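Local coordinates for ABC sugar transporter, periplasmic sugar binding protein (Legionella pneumophila subsp. pneumophila, PDB 3ROT) that probably binds a sugar in the periplasm and delivers it to an ABC transporter, at residues A[5-10]-A[37-42]; A[92-97]-A[141-146]; A[127-132]-A[188-193]; A[136-141]-A[194-199]; A[181-186]-A[215-220]. All blocks are in the same frame, centred on the assembly; numbering follows the deposited sequence.

Contact 1 of 5, residues A[5-10]-A[37-42]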
# COMPACT_ATOMS: atom_id res chain seq x y z
N LYS A 5 -2.96 -23.97 -19.20
CA LYS A 5 -2.32 -23.13 -18.18
C LYS A 5 -1.73 -21.83 -18.72
O LYS A 5 -0.98 -21.83 -19.70
CB LYS A 5 -1.23 -23.93 -17.46
CG LYS A 5 -0.56 -23.15 -16.35
CD LYS A 5 -1.58 -22.59 -15.36
CE LYS A 5 -0.91 -21.93 -14.17
NZ LYS A 5 0.02 -22.88 -13.49
N TYR A 6 -2.05 -20.73 -18.05
CA TYR A 6 -1.55 -19.42 -18.44
C TYR A 6 -0.94 -18.70 -17.25
O TYR A 6 -1.30 -18.96 -16.10
CB TYR A 6 -2.68 -18.57 -19.03
CG TYR A 6 -3.21 -19.10 -20.34
CD1 TYR A 6 -2.60 -18.77 -21.56
CD2 TYR A 6 -4.31 -19.97 -20.37
CE1 TYR A 6 -3.07 -19.30 -22.76
CE2 TYR A 6 -4.78 -20.49 -21.56
CZ TYR A 6 -4.16 -20.16 -22.75
OH TYR A 6 -4.63 -20.69 -23.93
N TYR A 7 -0.01 -17.80 -17.53
CA TYR A 7 0.67 -17.03 -16.49
C TYR A 7 0.60 -15.53 -16.75
O TYR A 7 0.68 -15.08 -17.89
CB TYR A 7 2.15 -17.41 -16.41
CG TYR A 7 2.45 -18.75 -15.77
CD1 TYR A 7 2.49 -18.90 -14.39
CD2 TYR A 7 2.72 -19.87 -16.56
CE1 TYR A 7 2.81 -20.12 -13.81
CE2 TYR A 7 3.03 -21.10 -15.99
CZ TYR A 7 3.08 -21.21 -14.61
OH TYR A 7 3.43 -22.42 -14.04
N LEU A 8 0.43 -14.77 -15.67
CA LEU A 8 0.43 -13.31 -15.74
C LEU A 8 1.53 -12.92 -14.77
O LEU A 8 1.40 -13.11 -13.56
CB LEU A 8 -0.92 -12.72 -15.31
CG LEU A 8 -0.96 -11.19 -15.11
CD1 LEU A 8 -0.32 -10.47 -16.29
CD2 LEU A 8 -2.41 -10.73 -14.92
N ILE A 9 2.63 -12.40 -15.29
CA ILE A 9 3.75 -12.04 -14.45
C ILE A 9 4.02 -10.54 -14.47
O ILE A 9 4.05 -9.92 -15.54
CB ILE A 9 5.00 -12.84 -14.92
CG1 ILE A 9 4.63 -14.33 -15.00
CG2 ILE A 9 6.16 -12.61 -13.95
CD1 ILE A 9 5.72 -15.26 -15.51
N THR A 10 4.19 -9.95 -13.29
CA THR A 10 4.45 -8.52 -13.19
C THR A 10 5.61 -8.24 -12.23
O THR A 10 6.13 -9.14 -11.59
CB THR A 10 3.20 -7.73 -12.71
OG1 THR A 10 2.88 -8.10 -11.36
CG2 THR A 10 2.01 -8.01 -13.62
N GLN A 37 -2.33 -18.48 -13.37
CA GLN A 37 -1.55 -18.26 -12.16
C GLN A 37 -0.92 -16.87 -12.29
O GLN A 37 -0.44 -16.50 -13.36
CB GLN A 37 -0.46 -19.32 -12.03
CG GLN A 37 0.31 -19.23 -10.72
CD GLN A 37 1.15 -20.46 -10.43
OE1 GLN A 37 1.89 -20.50 -9.44
NE2 GLN A 37 1.04 -21.48 -11.28
N ILE A 38 -0.95 -16.10 -11.21
CA ILE A 38 -0.39 -14.75 -11.21
C ILE A 38 0.85 -14.74 -10.33
O ILE A 38 0.80 -15.13 -9.17
CB ILE A 38 -1.42 -13.72 -10.68
CG1 ILE A 38 -2.66 -13.72 -11.58
CG2 ILE A 38 -0.79 -12.32 -10.64
CD1 ILE A 38 -3.69 -12.69 -11.21
N LEU A 39 1.97 -14.29 -10.91
CA LEU A 39 3.24 -14.22 -10.20
C LEU A 39 3.73 -12.77 -10.15
O LEU A 39 3.87 -12.12 -11.18
CB LEU A 39 4.29 -15.08 -10.91
CG LEU A 39 3.98 -16.58 -11.03
CD1 LEU A 39 5.10 -17.27 -11.79
CD2 LEU A 39 3.80 -17.19 -9.64
N ALA A 40 3.97 -12.29 -8.94
CA ALA A 40 4.44 -10.92 -8.74
C ALA A 40 5.15 -10.80 -7.39
O ALA A 40 4.67 -11.31 -6.38
CB ALA A 40 3.25 -9.95 -8.79
N PRO A 41 6.32 -10.12 -7.37
CA PRO A 41 7.10 -9.94 -6.14
C PRO A 41 6.26 -9.31 -5.03
O PRO A 41 5.42 -8.46 -5.30
CB PRO A 41 8.24 -9.04 -6.58
CG PRO A 41 8.41 -9.41 -8.02
CD PRO A 41 6.99 -9.46 -8.50
N PRO A 42 6.49 -9.72 -3.78
CA PRO A 42 5.75 -9.20 -2.62
C PRO A 42 5.85 -7.69 -2.44
O PRO A 42 4.98 -7.07 -1.82
CB PRO A 42 6.38 -9.95 -1.45
CG PRO A 42 6.88 -11.22 -2.08
CD PRO A 42 7.47 -10.73 -3.36

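Contact 2 of 5, residues A[92-97]-A[141-146]. With GOL (glycerol), chain C.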
# COMPACT_ATOMS: atom_id res chain seq x y z
N VAL A 92 2.64 -6.70 -21.43
CA VAL A 92 1.58 -5.86 -20.92
C VAL A 92 2.14 -4.78 -20.00
O VAL A 92 3.17 -4.98 -19.34
CB VAL A 92 0.53 -6.69 -20.14
CG1 VAL A 92 -0.08 -7.74 -21.05
CG2 VAL A 92 1.19 -7.35 -18.94
N ASP A 93 1.47 -3.64 -19.99
CA ASP A 93 1.82 -2.49 -19.15
C ASP A 93 3.10 -1.78 -19.57
O ASP A 93 3.08 -0.58 -19.81
CB ASP A 93 1.92 -2.94 -17.69
CG ASP A 93 2.34 -1.81 -16.77
OD1 ASP A 93 1.50 -0.91 -16.50
OD2 ASP A 93 3.50 -1.82 -16.31
N THR A 94 4.20 -2.50 -19.64
CA THR A 94 5.48 -1.91 -20.01
C THR A 94 6.17 -2.81 -21.01
O THR A 94 6.16 -4.04 -20.86
CB THR A 94 6.43 -1.75 -18.80
OG1 THR A 94 5.76 -1.07 -17.74
CG2 THR A 94 7.68 -0.94 -19.21
N ARG A 95 6.79 -2.21 -22.02
CA ARG A 95 7.49 -2.98 -23.03
C ARG A 95 8.89 -2.44 -23.27
O ARG A 95 9.16 -1.26 -23.02
CB ARG A 95 6.72 -2.95 -24.35
CG ARG A 95 6.61 -1.58 -24.97
CD ARG A 95 6.26 -1.72 -26.43
NE ARG A 95 5.60 -0.54 -26.97
CZ ARG A 95 5.00 -0.51 -28.16
NH1 ARG A 95 5.00 -1.59 -28.93
NH2 ARG A 95 4.40 0.60 -28.59
N PRO A 96 9.80 -3.29 -23.77
CA PRO A 96 11.19 -2.91 -24.06
C PRO A 96 11.27 -2.09 -25.34
O PRO A 96 10.35 -2.09 -26.15
CB PRO A 96 11.88 -4.26 -24.18
CG PRO A 96 10.84 -5.08 -24.87
CD PRO A 96 9.57 -4.71 -24.11
N LYS A 97 12.39 -1.41 -25.55
CA LYS A 97 12.55 -0.61 -26.76
C LYS A 97 12.88 -1.47 -28.00
O LYS A 97 12.44 -1.16 -29.10
CB LYS A 97 13.66 0.44 -26.56
CG LYS A 97 15.06 -0.13 -26.47
CD LYS A 97 16.13 0.94 -26.64
CE LYS A 97 16.15 1.92 -25.46
NZ LYS A 97 17.22 2.97 -25.60
N GLY A 141 14.71 3.43 -13.19
CA GLY A 141 15.06 2.13 -13.73
C GLY A 141 13.88 1.56 -14.50
O GLY A 141 14.06 0.79 -15.45
N HIS A 142 12.67 1.94 -14.10
CA HIS A 142 11.45 1.49 -14.78
C HIS A 142 11.39 2.23 -16.12
O HIS A 142 11.11 3.43 -16.15
CB HIS A 142 10.22 1.82 -13.93
CG HIS A 142 8.94 1.29 -14.49
ND1 HIS A 142 8.54 1.53 -15.79
CD2 HIS A 142 7.93 0.61 -13.91
CE1 HIS A 142 7.33 1.02 -15.98
NE2 HIS A 142 6.94 0.45 -14.85
N ILE A 143 11.62 1.52 -17.22
CA ILE A 143 11.64 2.15 -18.54
C ILE A 143 10.32 2.78 -18.99
O ILE A 143 10.31 3.69 -19.82
CB ILE A 143 12.12 1.15 -19.61
CG1 ILE A 143 11.15 -0.03 -19.74
CG2 ILE A 143 13.51 0.64 -19.24
CD1 ILE A 143 11.60 -1.09 -20.74
N GLY A 144 9.22 2.29 -18.43
CA GLY A 144 7.93 2.86 -18.78
C GLY A 144 7.80 4.23 -18.14
O GLY A 144 7.39 5.20 -18.79
N LEU A 145 8.16 4.33 -16.87
CA LEU A 145 8.07 5.61 -16.19
C LEU A 145 9.06 6.63 -16.76
O LEU A 145 8.79 7.82 -16.73
CB LEU A 145 8.28 5.42 -14.68
CG LEU A 145 7.34 4.40 -14.02
CD1 LEU A 145 7.50 4.48 -12.50
CD2 LEU A 145 5.90 4.68 -14.42
N GLU A 146 10.19 6.17 -17.29
CA GLU A 146 11.15 7.10 -17.89
C GLU A 146 10.50 7.77 -19.10
O GLU A 146 10.65 8.97 -19.32
CB GLU A 146 12.44 6.38 -18.33
CG GLU A 146 13.07 5.52 -17.26
CD GLU A 146 14.41 4.93 -17.66
OE1 GLU A 146 14.56 4.51 -18.84
OE2 GLU A 146 15.31 4.86 -16.80
C1 GOL C . 3.45 0.44 -13.49
O1 GOL C . 4.24 -0.30 -14.39
C2 GOL C . 2.17 0.98 -14.14
O2 GOL C . 2.42 1.55 -15.41
C3 GOL C . 1.52 1.99 -13.21
O3 GOL C . 1.32 3.22 -13.86

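Contact 3 of 5, residues A[127-132]-A[188-193]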
# COMPACT_ATOMS: atom_id res chain seq x y z
N THR A 127 -3.92 24.33 -15.42
CA THR A 127 -3.12 25.15 -14.51
C THR A 127 -2.34 26.22 -15.29
O THR A 127 -1.12 26.14 -15.44
CB THR A 127 -2.14 24.27 -13.70
OG1 THR A 127 -2.88 23.29 -12.94
CG2 THR A 127 -1.33 25.13 -12.73
N PRO A 128 -3.06 27.24 -15.82
CA PRO A 128 -2.48 28.35 -16.59
C PRO A 128 -1.43 29.13 -15.82
O PRO A 128 -0.50 29.69 -16.40
CB PRO A 128 -3.70 29.21 -16.91
CG PRO A 128 -4.81 28.23 -16.97
CD PRO A 128 -4.53 27.35 -15.77
N SER A 129 -1.59 29.18 -14.50
CA SER A 129 -0.67 29.90 -13.63
C SER A 129 0.64 29.14 -13.39
O SER A 129 1.46 29.56 -12.58
CB SER A 129 -1.34 30.19 -12.29
OG SER A 129 -1.64 28.97 -11.61
N ALA A 130 0.83 28.03 -14.10
CA ALA A 130 2.03 27.21 -13.95
C ALA A 130 3.34 28.01 -13.90
O ALA A 130 3.64 28.79 -14.81
CB ALA A 130 2.09 26.18 -15.09
N LYS A 131 4.12 27.78 -12.84
CA LYS A 131 5.40 28.46 -12.64
C LYS A 131 6.56 27.45 -12.62
O LYS A 131 7.56 27.63 -13.30
CB LYS A 131 5.41 29.21 -11.30
CG LYS A 131 4.36 30.29 -11.16
CD LYS A 131 4.70 31.51 -12.01
CE LYS A 131 3.68 32.63 -11.78
NZ LYS A 131 3.65 33.08 -10.36
N ARG A 132 6.40 26.41 -11.81
CA ARG A 132 7.42 25.39 -11.65
C ARG A 132 6.77 24.04 -11.33
O ARG A 132 5.91 23.95 -10.44
CB ARG A 132 8.36 25.80 -10.52
CG ARG A 132 9.58 24.92 -10.35
CD ARG A 132 10.33 25.28 -9.07
NE ARG A 132 11.70 24.78 -9.07
CZ ARG A 132 12.70 25.32 -9.77
NH1 ARG A 132 12.48 26.39 -10.52
NH2 ARG A 132 13.91 24.79 -9.72
N GLU A 188 7.73 28.21 -4.76
CA GLU A 188 6.93 28.62 -5.91
C GLU A 188 6.41 27.43 -6.72
O GLU A 188 5.53 27.58 -7.56
CB GLU A 188 7.74 29.55 -6.83
CG GLU A 188 8.89 28.87 -7.58
CD GLU A 188 10.15 28.72 -6.74
OE1 GLU A 188 10.05 28.73 -5.49
OE2 GLU A 188 11.24 28.56 -7.33
N THR A 189 6.96 26.24 -6.46
CA THR A 189 6.53 25.03 -7.16
C THR A 189 5.02 24.93 -6.98
O THR A 189 4.55 24.83 -5.85
CB THR A 189 7.19 23.76 -6.56
OG1 THR A 189 8.62 23.90 -6.58
CG2 THR A 189 6.78 22.52 -7.36
N ASN A 190 4.27 24.96 -8.07
CA ASN A 190 2.81 24.89 -7.98
C ASN A 190 2.17 23.76 -8.78
O ASN A 190 0.94 23.67 -8.86
CB ASN A 190 2.18 26.24 -8.37
CG ASN A 190 2.61 26.73 -9.74
OD1 ASN A 190 3.43 26.11 -10.42
ND2 ASN A 190 2.05 27.86 -10.16
N ILE A 191 3.00 22.91 -9.36
CA ILE A 191 2.49 21.77 -10.10
C ILE A 191 3.28 20.52 -9.76
O ILE A 191 4.51 20.53 -9.75
CB ILE A 191 2.57 21.97 -11.62
CG1 ILE A 191 1.62 23.09 -12.07
CG2 ILE A 191 2.19 20.68 -12.33
CD1 ILE A 191 1.47 23.18 -13.58
N ILE A 192 2.55 19.45 -9.47
CA ILE A 192 3.19 18.18 -9.17
C ILE A 192 2.63 17.08 -10.07
O ILE A 192 1.41 16.94 -10.23
CB ILE A 192 3.00 17.76 -7.70
CG1 ILE A 192 3.67 18.79 -6.77
CG2 ILE A 192 3.63 16.38 -7.47
CD1 ILE A 192 3.56 18.46 -5.29
N PHE A 193 3.54 16.33 -10.67
CA PHE A 193 3.19 15.22 -11.54
C PHE A 193 3.65 13.93 -10.85
O PHE A 193 4.83 13.76 -10.59
CB PHE A 193 3.94 15.30 -12.88
CG PHE A 193 3.45 16.37 -13.80
CD1 PHE A 193 2.44 16.10 -14.72
CD2 PHE A 193 4.03 17.64 -13.79
CE1 PHE A 193 2.01 17.08 -15.62
CE2 PHE A 193 3.61 18.62 -14.69
CZ PHE A 193 2.60 18.33 -15.60

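Contact 4 of 5, residues A[136-141]-A[194-199]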
# COMPACT_ATOMS: atom_id res chain seq x y z
N LEU A 136 7.58 13.41 -9.71
CA LEU A 136 7.95 12.41 -8.72
C LEU A 136 8.06 11.00 -9.31
O LEU A 136 7.07 10.44 -9.77
CB LEU A 136 6.92 12.42 -7.58
CG LEU A 136 6.54 13.81 -7.03
CD1 LEU A 136 5.62 13.63 -5.83
CD2 LEU A 136 7.79 14.59 -6.62
N ASN A 137 9.27 10.45 -9.29
CA ASN A 137 9.52 9.12 -9.83
C ASN A 137 9.70 8.14 -8.68
O ASN A 137 10.64 8.27 -7.88
CB ASN A 137 10.79 9.11 -10.70
CG ASN A 137 10.84 7.92 -11.65
OD1 ASN A 137 10.39 6.82 -11.31
ND2 ASN A 137 11.39 8.13 -12.84
N PRO A 138 8.80 7.16 -8.57
CA PRO A 138 8.96 6.21 -7.47
C PRO A 138 9.81 5.01 -7.85
O PRO A 138 10.15 4.20 -6.99
CB PRO A 138 7.52 5.83 -7.14
CG PRO A 138 6.89 5.82 -8.48
CD PRO A 138 7.44 7.07 -9.14
N GLN A 139 10.15 4.90 -9.13
CA GLN A 139 10.95 3.77 -9.58
C GLN A 139 11.97 4.05 -10.67
O GLN A 139 11.75 3.70 -11.83
CB GLN A 139 10.05 2.64 -10.08
CG GLN A 139 9.18 2.00 -9.04
CD GLN A 139 8.29 0.93 -9.65
OE1 GLN A 139 8.77 -0.07 -10.18
NE2 GLN A 139 6.98 1.14 -9.58
N PRO A 140 13.09 4.69 -10.32
CA PRO A 140 14.08 4.94 -11.37
C PRO A 140 14.47 3.55 -11.90
O PRO A 140 14.52 2.59 -11.14
CB PRO A 140 15.21 5.63 -10.62
CG PRO A 140 14.47 6.40 -9.57
CD PRO A 140 13.47 5.38 -9.07
N GLY A 141 14.71 3.43 -13.19
CA GLY A 141 15.06 2.13 -13.73
C GLY A 141 13.88 1.56 -14.50
O GLY A 141 14.06 0.79 -15.45
N CYS A 194 2.71 13.03 -10.56
CA CYS A 194 3.06 11.75 -9.94
C CYS A 194 3.05 10.71 -11.05
O CYS A 194 2.02 10.52 -11.71
CB CYS A 194 2.05 11.36 -8.87
SG CYS A 194 1.97 12.49 -7.48
N LEU A 195 4.18 10.03 -11.25
CA LEU A 195 4.28 9.03 -12.30
C LEU A 195 3.43 7.78 -12.06
O LEU A 195 3.10 7.08 -13.01
CB LEU A 195 5.76 8.66 -12.54
CG LEU A 195 6.60 9.86 -13.03
CD1 LEU A 195 8.04 9.44 -13.29
CD2 LEU A 195 5.99 10.44 -14.29
N THR A 196 3.09 7.51 -10.81
CA THR A 196 2.21 6.38 -10.47
C THR A 196 1.51 6.71 -9.15
O THR A 196 1.87 7.69 -8.49
CB THR A 196 2.95 5.04 -10.28
OG1 THR A 196 3.56 5.02 -8.98
CG2 THR A 196 4.02 4.83 -11.34
N SER A 197 0.54 5.90 -8.77
CA SER A 197 -0.18 6.14 -7.52
C SER A 197 0.72 5.94 -6.30
O SER A 197 0.41 6.42 -5.21
CB SER A 197 -1.41 5.23 -7.44
OG SER A 197 -1.04 3.87 -7.48
N GLN A 198 1.84 5.24 -6.47
CA GLN A 198 2.76 5.03 -5.35
C GLN A 198 3.35 6.35 -4.85
O GLN A 198 3.72 6.48 -3.68
CB GLN A 198 3.90 4.10 -5.74
CG GLN A 198 3.46 2.72 -6.18
CD GLN A 198 4.57 2.02 -6.95
OE1 GLN A 198 5.06 2.53 -7.97
NE2 GLN A 198 4.98 0.87 -6.46
N ALA A 199 3.48 7.32 -5.75
CA ALA A 199 3.99 8.62 -5.38
C ALA A 199 2.83 9.44 -4.83
O ALA A 199 2.97 10.17 -3.85
CB ALA A 199 4.60 9.33 -6.60

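Contact 5 of 5, residues A[181-186]-A[215-220]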
# COMPACT_ATOMS: atom_id res chain seq x y z
N SER A 181 11.16 18.68 1.56
CA SER A 181 12.47 19.32 1.44
C SER A 181 12.54 20.17 0.18
O SER A 181 13.06 21.29 0.21
CB SER A 181 13.58 18.27 1.40
OG SER A 181 13.65 17.54 2.61
N TYR A 182 12.00 19.65 -0.92
CA TYR A 182 12.02 20.37 -2.18
C TYR A 182 11.21 21.66 -2.12
O TYR A 182 11.64 22.70 -2.60
CB TYR A 182 11.49 19.49 -3.31
CG TYR A 182 11.71 20.09 -4.68
CD1 TYR A 182 12.90 19.85 -5.38
CD2 TYR A 182 10.77 20.93 -5.27
CE1 TYR A 182 13.14 20.43 -6.62
CE2 TYR A 182 11.00 21.52 -6.51
CZ TYR A 182 12.18 21.26 -7.18
OH TYR A 182 12.42 21.85 -8.40
N PHE A 183 10.01 21.59 -1.54
CA PHE A 183 9.19 22.79 -1.44
C PHE A 183 9.80 23.85 -0.53
O PHE A 183 9.57 25.05 -0.72
CB PHE A 183 7.77 22.43 -0.98
CG PHE A 183 6.85 22.06 -2.11
CD1 PHE A 183 7.05 20.88 -2.83
CD2 PHE A 183 5.82 22.91 -2.49
CE1 PHE A 183 6.24 20.56 -3.92
CE2 PHE A 183 5.01 22.60 -3.56
CZ PHE A 183 5.21 21.42 -4.28
N LYS A 184 10.58 23.42 0.46
CA LYS A 184 11.23 24.35 1.38
C LYS A 184 12.25 25.15 0.58
O LYS A 184 12.53 26.30 0.90
CB LYS A 184 11.94 23.59 2.51
CG LYS A 184 11.01 22.76 3.39
CD LYS A 184 11.79 21.77 4.24
CE LYS A 184 10.87 20.69 4.82
NZ LYS A 184 11.64 19.58 5.47
N ILE A 185 12.78 24.53 -0.46
CA ILE A 185 13.77 25.18 -1.31
C ILE A 185 13.12 25.90 -2.49
O ILE A 185 13.60 26.95 -2.93
CB ILE A 185 14.80 24.16 -1.83
CG1 ILE A 185 15.50 23.49 -0.64
CG2 ILE A 185 15.83 24.85 -2.71
CD1 ILE A 185 16.48 22.40 -1.03
N HIS A 186 12.04 25.33 -3.01
CA HIS A 186 11.33 25.94 -4.14
C HIS A 186 9.84 26.08 -3.84
O HIS A 186 9.01 25.37 -4.41
CB HIS A 186 11.52 25.12 -5.42
CG HIS A 186 12.95 24.97 -5.83
ND1 HIS A 186 13.77 23.98 -5.33
CD2 HIS A 186 13.72 25.72 -6.66
CE1 HIS A 186 14.99 24.12 -5.83
NE2 HIS A 186 14.98 25.17 -6.64
N PHE A 215 2.51 21.23 5.20
CA PHE A 215 2.53 21.26 3.75
C PHE A 215 1.28 22.01 3.30
O PHE A 215 0.32 21.41 2.83
CB PHE A 215 2.51 19.84 3.19
CG PHE A 215 2.94 19.74 1.76
CD1 PHE A 215 4.29 19.79 1.44
CD2 PHE A 215 2.01 19.62 0.74
CE1 PHE A 215 4.71 19.71 0.11
CE2 PHE A 215 2.41 19.55 -0.59
CZ PHE A 215 3.77 19.59 -0.90
N ASN A 216 1.30 23.33 3.45
CA ASN A 216 0.17 24.17 3.08
C ASN A 216 0.32 24.83 1.71
O ASN A 216 -0.42 25.74 1.36
CB ASN A 216 -0.04 25.24 4.16
CG ASN A 216 -0.47 24.65 5.50
OD1 ASN A 216 -1.53 24.03 5.61
ND2 ASN A 216 0.36 24.85 6.51
N TYR A 217 1.28 24.34 0.93
CA TYR A 217 1.55 24.88 -0.40
C TYR A 217 0.38 24.78 -1.38
O TYR A 217 0.22 25.63 -2.26
CB TYR A 217 2.77 24.17 -0.98
CG TYR A 217 3.98 24.29 -0.09
CD1 TYR A 217 4.72 25.47 -0.05
CD2 TYR A 217 4.36 23.24 0.75
CE1 TYR A 217 5.82 25.60 0.79
CE2 TYR A 217 5.46 23.36 1.60
CZ TYR A 217 6.18 24.54 1.61
OH TYR A 217 7.27 24.68 2.45
N GLN A 218 -0.43 23.74 -1.23
CA GLN A 218 -1.58 23.55 -2.11
C GLN A 218 -1.22 23.54 -3.61
O GLN A 218 -1.78 24.31 -4.39
CB GLN A 218 -2.63 24.63 -1.84
CG GLN A 218 -3.22 24.55 -0.45
CD GLN A 218 -4.28 25.60 -0.21
OE1 GLN A 218 -3.99 26.80 -0.13
NE2 GLN A 218 -5.53 25.17 -0.11
N PRO A 219 -0.31 22.66 -4.03
CA PRO A 219 0.06 22.61 -5.45
C PRO A 219 -1.01 21.90 -6.28
O PRO A 219 -1.86 21.19 -5.73
CB PRO A 219 1.36 21.83 -5.43
CG PRO A 219 1.05 20.79 -4.39
CD PRO A 219 0.41 21.62 -3.28
N GLN A 220 -0.97 22.10 -7.59
CA GLN A 220 -1.91 21.46 -8.49
C GLN A 220 -1.28 20.12 -8.81
O GLN A 220 -0.11 20.08 -9.20
CB GLN A 220 -2.09 22.30 -9.75
CG GLN A 220 -2.63 23.66 -9.43
CD GLN A 220 -3.89 23.57 -8.60
OE1 GLN A 220 -4.95 23.22 -9.10
NE2 GLN A 220 -3.78 23.87 -7.31

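Contact 1 of 5, residues A[5-10]-A[37-42]
Lys5 reaches Gln37 with its aliphatic part: the bend at chi2 (54°) brings CE over the rim of the Tyr7 ring and against Gln37 CB, with Lys5 CE 3.4 Å from Gln37 CB. Tyr6 gives its carbonyl to the neighbouring strand: Gln37 N bonds to Tyr6 O at 3.0 Å. The Tyr7 ring runs alongside the Gln37 side chain, both pointing the same way, and its CD1 also touches Leu39 CD1 at 4.0 Å; its hydroxyl is held by Thr60. Leu8 bonds in both directions, its N to Gln37 O and its O receiving Leu39 N, while Leu8 CB packs on Ile38 CG1 on the face covered by Phe22 of helix 16-32. Ile9 lies beside Leu39 on the opposite face, under helix 47-59. Thr10 N then bonds to Leu39 O at 3.0 Å, and its OG1, bonded to Gly12 O, abuts Ala40 CB. Two parallel strands joined through helix 16-32 form a beta-alpha-beta unit, the building block of the Rossmann-like lobes of periplasmic binding proteins.

Contact 2 of 5, residues A[92-97]-A[141-146]
Thr94 crosses the His142 ring at a slant, its OG1 3.2 Å from His142 CE1, while its methyl turns the other way to meet the start of helix 143-158. With CG2 anti to the backbone N, that methyl rests 3.6 Å from Ile143 CG1 and close to Gly144 N. With CG1 between the backbone N and the carbonyl carbon (chi1 64°), the Ile143 chain carries CD1 to within 3.3 Å of Arg95 O and alongside Pro96 CA.

The imidazole works at both nitrogens. ND1 of His142 accepts a weak capping bond from Gly144 N, which marks His142 as the helix N-cap, and Leu145 CG lies over the rim of one face. His142 NE2 donates to glycerol O1 at 2.8 Å, and the same oxygen donates to Asp93 OD2 at 2.6 Å. Asp93 grips the glycerol through both carboxylate oxygens, OD1 taking the O2 hydroxyl, while Thr94 OG1 donates to Asp93 OD2 from above the carboxylate plane. His11, Arg148 and Asp225 also bond to the glycerol, consistent with a sugar pocket. The contact joins the loop after strand 89-92 in one lobe to the N-terminus of helix 143-158 in the other.

Contact 3 of 5, residues A[127-132]-A[188-193]
Hydrogen bonds centred on Asn190 and Arg132 dominate this contact. With its CG between the backbone N and the carbonyl carbon (chi1 55°), the Asn190 amide reaches across to the turn: OD1 accepts Lys131 N at 3.0 Å on a lone pair and Arg132 N at 3.3 Å from a tilted direction, while ND2 donates to Ser129 O at 3.0 Å, approaching from above that carbonyl's plane. In return, Arg132 O receives both Asn190 N and Ile191 N.

The main apolar contact is made by Ile191 CD1, which meets Thr127 CG2 tip to tip at 3.5 Å and is pressed tightly by Ala130 CB. The extended Arg132 chain crosses Thr189, whose OG1 is bonded to His186 O.

Charge plays a looser part: Glu188 OE2 remains 4.1 Å from Arg132 NH1, well out of the guanidinium plane, and Arg132 NE is instead bonded to Tyr182 OH. A single amide thus acts at both ends, which fixes its rotation as it pins the type I turn 127-130 beside the start of strand 132-137.

Contact 4 of 5, residues A[136-141]-A[194-199]
Two glutamine side chains, Gln139 and Gln198, meet at about a right angle across the contact, their amide planes 76° apart. Gln139 NE2 donates to Gln198 OE1 at 2.9 Å, in the carbonyl plane and on a lone pair. The same oxygen accepts Thr196 OG1 at 3.1 Å, again on a lone pair, so two donors grip it. Thr196 is in turn the N-cap of helix 197-208: its OG1 lies between the backbone N and the carbonyl carbon (chi1 78°), which turns it back to accept Gln198 N.

Next to this polar link, Pro138 packs between the strand end and the helix start. Its CG comes 3.5 Å from Thr196 OG1, and its CD packs near Leu195 CB. Asn137 OD1 accepts Gln139 N in an Asx turn, which bends the chain as it leaves strand 132-137; the other end of that amide, ND2, is bonded to Glu165. Leu195 CD1 sits against the Asn137 amide, 3.6 Å from CG.

Toward the strands, parallel pairing of Leu136 with Cys194 continues as Leu195 N bonds to Leu136 O at 3.3 Å, while Leu136 CB packs on Ala199 CB and Leu136 CD1 on Cys194 SG. Both strands thus end together at the cleft end of their sheet. The chemistry implies a linked polar network: Gln139 and Thr196 jointly hold the Gln198 amide oxygen, and Thr196 OG1 also caps the helix, beside the bound glycerol.

Contact 5 of 5, residues A[181-186]-A[215-220]
The last turn of helix 172-185 runs past the irregular segment 215-220, with the CA atoms of Phe183 and Tyr217 8.0 Å apart, so the gap is bridged mainly by side chains. What they build is an aromatic cluster of Phe183, Phe215 and Tyr217, set at the outer end of a Rossmann-like lobe.

Phe183 is the centre of it. Phe215 meets its ring edge-to-face, with centroids 5.0 Å apart and planes at 60°; Phe215 CZ stands over the middle of the Phe183 ring. With CG anti to the backbone N (chi1 -162°), the Phe215 ring swings back from its loop to make that approach. Tyr217 comes past Phe183 in the opposite direction, their planes at 50°, an oblique pairing. The methylene of Phe183 supplies a CH-pi contact, CB lying 3.8 Å from the centroid of the Tyr217 ring and over its face. Tyr217 in turn lays CD2 over the rim of the Phe215 ring, so that all three rings touch one another.

Pro219 adds a further contact, its CB 4.0 Å from Phe183 CZ. Leu134 of strand 132-137 also packs on Phe183, and Leu203 and Met206 of helix 197-208 pack on Phe215, tying the cluster to the sheet and the next helix. The closest approach between the two segments is Phe183 CD2 to Tyr217 CG, at 3.3 Å, with CD2 lying above the phenol face and offset toward its rim.

How the contacts relate
The five contacts sample both lobes of a two-lobed binding protein. Contact 1 belongs to one parallel sheet and contacts 3, 4 and 5 are built around the other; the centres of contacts 1 and 3 lie about 39 Å apart, on opposite sides of the chain's centre. Contact 2 spans the cleft, where glycerol occupies the probable sugar site, and contact 4 adjoins it, with centres about 12 Å apart: Leu145 CD2 touches Thr196 CG2 at 3.6 Å. Contacts 4 and 3 lie along the same pair of strands, contact 4 at the cleft end and contact 3 at the end remote from it. Contact 5 abuts contact 3, with centres about 11 Å apart, through probable strand bonds such as Ile192 N to Gln220 O.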